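PDB 6JIX: taurine:2-oxoglutarate aminotransferase from Bifidobacterium kashiwanohense PV20-2, which probably transfers the amino group of taurine to 2-oxoglutarate, using pyridoxal 5'-phosphate as cofactor. Local coordinates for residues F106-D118 / L308-C321. Sequence-based numbering, arbitrary orientation.
Sequences FYQRVFFTNGGAD and LQCGLTYSGHTLAC. With PLP (pyridoxal-5'-phosphate), chain G; PLP (pyridoxal-5'-phosphate), chain P; GLU (glutamic acid), chain O.
A water molecule joins N114 to Y314: it accepts from N114 ND2 at 3.2 Å and from the backbone N of Y314, and donates to a phosphate oxygen of the PLP held by the second subunit. That same phosphate takes both N and OG1 of T313, a residue whose hydroxyl can add a second bond to the one from its amide. Just before helix 318-333, S315 OG donates to the carbonyl O of F112 (2.7 Å), tilted 22° from the carbonyl plane; OG anti to the backbone N (chi1 176°) directs the hydroxyl at the strand 107-113.

L312 sends its two methyls to different neighbours: CD1 lies 3.5 Å from N114 ND2 and beside D118 OD2, while CD2 meets F111 CZ at 4.0 Å; a branched leucine can serve both sides. F111 also reaches L308 CD2 and C310 CB. The F112 ring is sandwiched, V110 CG1 over one face and C321 SG over the other, 4.2 Å from the centroid. G316, with positive phi, brings its N and CA against F112 CB.

D118 turns its carboxylate back to N114 N (3.0 Å) and G115 N, holding the turn that leads into helix 116-131. With an alanine in its place, the amides of N114 and G115 would probably lose their two carboxylate acceptors, and the turn would be freer to shift. Just beyond it, the N-H groups of G116 and A117 bind the phosphate of this chain's PLP, where glycine at G116 probably leaves room for the phosphate. One buried contact thus links the phosphate sites of both subunits, so each PLP phosphate is bound from both subunits, consistent with an active site completed by the dimer.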
# COMPACT_ATOMS: atom_id res chain seq x y z
N PHE A 106 16.58 22.17 2.83
CA PHE A 106 15.34 22.11 3.57
C PHE A 106 14.93 20.70 4.00
O PHE A 106 14.52 20.50 5.14
CB PHE A 106 14.23 22.76 2.75
CG PHE A 106 13.00 22.98 3.53
CD1 PHE A 106 12.95 23.97 4.50
CD2 PHE A 106 11.88 22.18 3.34
CE1 PHE A 106 11.81 24.18 5.25
CE2 PHE A 106 10.74 22.39 4.08
CZ PHE A 106 10.71 23.39 5.04
N TYR A 107 15.01 19.71 3.11
CA TYR A 107 14.54 18.36 3.42
C TYR A 107 15.70 17.48 3.88
O TYR A 107 16.87 17.78 3.66
CB TYR A 107 13.83 17.72 2.22
CG TYR A 107 12.67 18.56 1.76
CD1 TYR A 107 11.42 18.47 2.39
CD2 TYR A 107 12.83 19.50 0.75
CE1 TYR A 107 10.36 19.27 1.99
CE2 TYR A 107 11.77 20.30 0.34
CZ TYR A 107 10.55 20.19 0.96
OH TYR A 107 9.52 20.99 0.55
N GLN A 108 15.34 16.38 4.54
CA GLN A 108 16.33 15.52 5.17
C GLN A 108 16.13 14.04 4.86
O GLN A 108 17.06 13.37 4.42
CB GLN A 108 16.32 15.73 6.69
CG GLN A 108 17.57 15.23 7.38
CD GLN A 108 18.83 15.67 6.65
OE1 GLN A 108 19.12 16.86 6.55
NE2 GLN A 108 19.59 14.70 6.14
N ARG A 109 14.93 13.52 5.08
CA ARG A 109 14.72 12.09 5.00
C ARG A 109 13.54 11.78 4.07
O ARG A 109 12.77 12.66 3.69
CB ARG A 109 14.49 11.48 6.39
CG ARG A 109 15.54 11.86 7.40
CD ARG A 109 15.29 11.20 8.77
NE ARG A 109 16.45 11.37 9.64
CZ ARG A 109 17.53 10.60 9.61
NH1 ARG A 109 17.58 9.59 8.75
NH2 ARG A 109 18.56 10.84 10.41
N VAL A 110 13.45 10.50 3.68
CA VAL A 110 12.34 9.99 2.89
C VAL A 110 11.77 8.75 3.58
O VAL A 110 12.51 7.85 4.00
CB VAL A 110 12.79 9.66 1.45
CG1 VAL A 110 11.69 8.94 0.71
CG2 VAL A 110 13.19 10.93 0.74
N PHE A 111 10.44 8.70 3.71
CA PHE A 111 9.76 7.55 4.27
C PHE A 111 9.09 6.79 3.13
O PHE A 111 8.07 7.24 2.59
CB PHE A 111 8.73 7.96 5.32
CG PHE A 111 8.06 6.79 5.97
CD1 PHE A 111 8.75 5.98 6.85
CD2 PHE A 111 6.75 6.47 5.65
CE1 PHE A 111 8.15 4.89 7.44
CE2 PHE A 111 6.15 5.38 6.23
CZ PHE A 111 6.86 4.58 7.13
N PHE A 112 9.64 5.63 2.78
CA PHE A 112 9.16 4.90 1.61
C PHE A 112 7.93 4.07 1.95
O PHE A 112 7.87 3.41 2.99
CB PHE A 112 10.27 4.01 1.04
CG PHE A 112 11.34 4.77 0.29
CD1 PHE A 112 11.03 5.48 -0.86
CD2 PHE A 112 12.66 4.77 0.75
CE1 PHE A 112 12.01 6.19 -1.54
CE2 PHE A 112 13.64 5.48 0.08
CZ PHE A 112 13.32 6.20 -1.07
N THR A 113 6.96 4.09 1.04
CA THR A 113 5.72 3.35 1.18
C THR A 113 5.48 2.55 -0.10
O THR A 113 6.36 2.47 -0.95
CB THR A 113 4.55 4.29 1.42
OG1 THR A 113 4.38 5.11 0.25
CG2 THR A 113 4.82 5.18 2.62
N ASN A 114 4.31 1.95 -0.23
CA ASN A 114 4.00 1.15 -1.40
C ASN A 114 3.29 1.93 -2.50
O ASN A 114 3.25 1.44 -3.64
CB ASN A 114 3.15 -0.05 -1.00
CG ASN A 114 3.97 -1.11 -0.34
OD1 ASN A 114 5.15 -1.25 -0.67
ND2 ASN A 114 3.39 -1.84 0.61
N GLY A 115 2.69 3.06 -2.18
CA GLY A 115 1.96 3.82 -3.17
C GLY A 115 1.59 5.18 -2.63
O GLY A 115 2.20 5.67 -1.68
N GLY A 116 0.56 5.78 -3.23
CA GLY A 116 0.12 7.10 -2.82
C GLY A 116 -0.71 7.15 -1.55
O GLY A 116 -0.46 7.98 -0.67
N ALA A 117 -1.71 6.26 -1.43
CA ALA A 117 -2.60 6.31 -0.28
C ALA A 117 -1.84 6.14 1.03
O ALA A 117 -2.03 6.91 1.97
CB ALA A 117 -3.71 5.27 -0.40
N ASP A 118 -0.94 5.14 1.11
CA ASP A 118 -0.29 4.94 2.41
C ASP A 118 0.70 6.06 2.71
O ASP A 118 0.94 6.39 3.88
CB ASP A 118 0.32 3.53 2.57
CG ASP A 118 1.26 3.12 1.44
OD1 ASP A 118 1.33 3.78 0.37
OD2 ASP A 118 1.95 2.09 1.64
N LEU A 308 9.43 7.12 15.52
CA LEU A 308 8.51 7.22 14.39
C LEU A 308 7.55 6.03 14.44
O LEU A 308 7.89 4.93 14.00
CB LEU A 308 9.29 7.22 13.07
CG LEU A 308 8.41 7.20 11.83
CD1 LEU A 308 7.62 8.48 11.76
CD2 LEU A 308 9.24 7.03 10.58
N GLN A 309 6.34 6.25 14.94
CA GLN A 309 5.36 5.17 15.08
C GLN A 309 4.60 4.95 13.76
O GLN A 309 3.37 4.95 13.70
CB GLN A 309 4.42 5.47 16.24
CG GLN A 309 5.14 5.66 17.59
CD GLN A 309 5.66 4.34 18.21
OE1 GLN A 309 5.82 3.32 17.53
NE2 GLN A 309 5.94 4.37 19.51
N CYS A 310 5.39 4.72 12.70
CA CYS A 310 4.91 4.40 11.36
C CYS A 310 5.77 3.28 10.81
O CYS A 310 6.95 3.18 11.14
CB CYS A 310 5.03 5.58 10.40
SG CYS A 310 4.02 7.00 10.83
N GLY A 311 5.18 2.47 9.94
CA GLY A 311 5.92 1.35 9.38
C GLY A 311 5.05 0.52 8.46
O GLY A 311 3.82 0.59 8.50
N LEU A 312 5.72 -0.27 7.63
CA LEU A 312 5.04 -1.25 6.80
C LEU A 312 6.07 -2.28 6.36
O LEU A 312 7.26 -1.97 6.22
CB LEU A 312 4.36 -0.62 5.59
CG LEU A 312 5.17 0.31 4.69
CD1 LEU A 312 4.76 0.10 3.24
CD2 LEU A 312 4.92 1.73 5.11
N THR A 313 5.60 -3.51 6.16
CA THR A 313 6.49 -4.61 5.83
C THR A 313 7.44 -4.24 4.69
O THR A 313 8.65 -4.47 4.78
CB THR A 313 5.67 -5.87 5.50
OG1 THR A 313 5.07 -6.38 6.68
CG2 THR A 313 6.55 -6.96 4.90
N TYR A 314 6.91 -3.67 3.61
CA TYR A 314 7.70 -3.49 2.39
C TYR A 314 8.35 -2.10 2.27
O TYR A 314 8.86 -1.78 1.20
CB TYR A 314 6.84 -3.77 1.15
CG TYR A 314 6.39 -5.22 0.99
CD1 TYR A 314 7.14 -6.29 1.50
CD2 TYR A 314 5.20 -5.52 0.32
CE1 TYR A 314 6.71 -7.61 1.36
CE2 TYR A 314 4.76 -6.84 0.17
CZ TYR A 314 5.52 -7.88 0.69
OH TYR A 314 5.08 -9.19 0.51
N SER A 315 8.36 -1.28 3.33
CA SER A 315 8.92 0.07 3.25
C SER A 315 10.36 0.06 2.75
O SER A 315 11.20 -0.69 3.26
CB SER A 315 8.86 0.76 4.62
OG SER A 315 9.50 2.03 4.56
N GLY A 316 10.67 0.91 1.77
CA GLY A 316 12.00 0.93 1.20
C GLY A 316 12.33 -0.32 0.42
O GLY A 316 13.49 -0.74 0.36
N HIS A 317 11.31 -0.92 -0.19
CA HIS A 317 11.46 -2.15 -0.94
C HIS A 317 12.63 -2.06 -1.91
O HIS A 317 12.75 -1.10 -2.67
CB HIS A 317 10.15 -2.42 -1.67
CG HIS A 317 10.07 -3.78 -2.29
ND1 HIS A 317 10.75 -4.11 -3.45
CD2 HIS A 317 9.40 -4.90 -1.92
CE1 HIS A 317 10.49 -5.37 -3.76
NE2 HIS A 317 9.67 -5.87 -2.85
N THR A 318 13.48 -3.08 -1.89
CA THR A 318 14.76 -2.98 -2.59
C THR A 318 14.58 -2.94 -4.10
O THR A 318 15.09 -2.03 -4.76
CB THR A 318 15.67 -4.13 -2.16
OG1 THR A 318 15.57 -4.27 -0.74
CG2 THR A 318 17.12 -3.83 -2.52
N LEU A 319 13.87 -3.91 -4.67
CA LEU A 319 13.60 -3.86 -6.11
C LEU A 319 12.94 -2.54 -6.49
O LEU A 319 13.36 -1.88 -7.45
CB LEU A 319 12.70 -5.02 -6.52
CG LEU A 319 12.72 -5.30 -8.02
CD1 LEU A 319 13.95 -6.11 -8.36
CD2 LEU A 319 11.44 -6.00 -8.46
N ALA A 320 11.92 -2.14 -5.75
CA ALA A 320 11.19 -0.92 -6.09
C ALA A 320 12.13 0.27 -6.11
O ALA A 320 12.07 1.10 -7.02
CB ALA A 320 10.05 -0.70 -5.10
N CYS A 321 13.02 0.36 -5.11
CA CYS A 321 13.96 1.48 -5.04
C CYS A 321 14.94 1.45 -6.21
O CYS A 321 15.24 2.50 -6.78
CB CYS A 321 14.72 1.45 -3.72
SG CYS A 321 13.74 2.07 -2.36
N1 PLP G . -3.00 11.28 -4.45
C2 PLP G . -3.28 11.65 -5.70
C2A PLP G . -3.10 13.09 -6.15
C3 PLP G . -3.75 10.70 -6.64
O3 PLP G . -4.05 11.05 -7.94
C4 PLP G . -3.92 9.38 -6.27
C4A PLP G . -4.44 8.37 -7.32
O4A PLP G . -5.14 8.75 -8.26
C5 PLP G . -3.61 9.04 -4.91
C6 PLP G . -3.14 10.01 -4.02
C5A PLP G . -3.78 7.55 -4.44
O4P PLP G . -2.66 6.87 -4.92
P PLP G . -2.65 5.24 -4.95
O1P PLP G . -1.31 4.75 -5.29
O2P PLP G . -2.90 4.67 -3.62
O3P PLP G . -3.83 4.72 -6.04
N1 PLP P . -1.35 -8.64 9.21
C2 PLP P . -0.38 -9.34 9.79
C2A PLP P . -0.69 -10.66 10.47
C3 PLP P . 0.96 -8.85 9.79
O3 PLP P . 1.98 -9.56 10.37
C4 PLP P . 1.27 -7.67 9.17
C4A PLP P . 2.73 -7.17 9.19
O4A PLP P . 3.33 -7.15 10.26
C5 PLP P . 0.20 -6.95 8.57
C6 PLP P . -1.11 -7.46 8.60
C5A PLP P . 0.49 -5.58 7.86
O4P PLP P . 1.00 -5.87 6.61
P PLP P . 1.79 -4.74 5.72
O1P PLP P . 2.07 -5.27 4.37
O2P PLP P . 0.92 -3.30 5.61
O3P PLP P . 3.11 -4.50 6.29
N GLU O . 8.91 -4.81 11.04
CA GLU O . 8.97 -3.36 10.92
C GLU O . 7.94 -2.82 9.89
O GLU O . 8.37 -2.15 8.90
CB GLU O . 10.38 -2.88 10.51
CG GLU O . 11.39 -3.01 11.66
CD GLU O . 12.36 -1.84 11.83
OE1 GLU O . 12.34 -0.87 11.03
OE2 GLU O . 13.20 -1.83 12.78
OXT GLU O . 6.69 -3.02 10.05
O HOH W 1 4.11 -3.51 3.21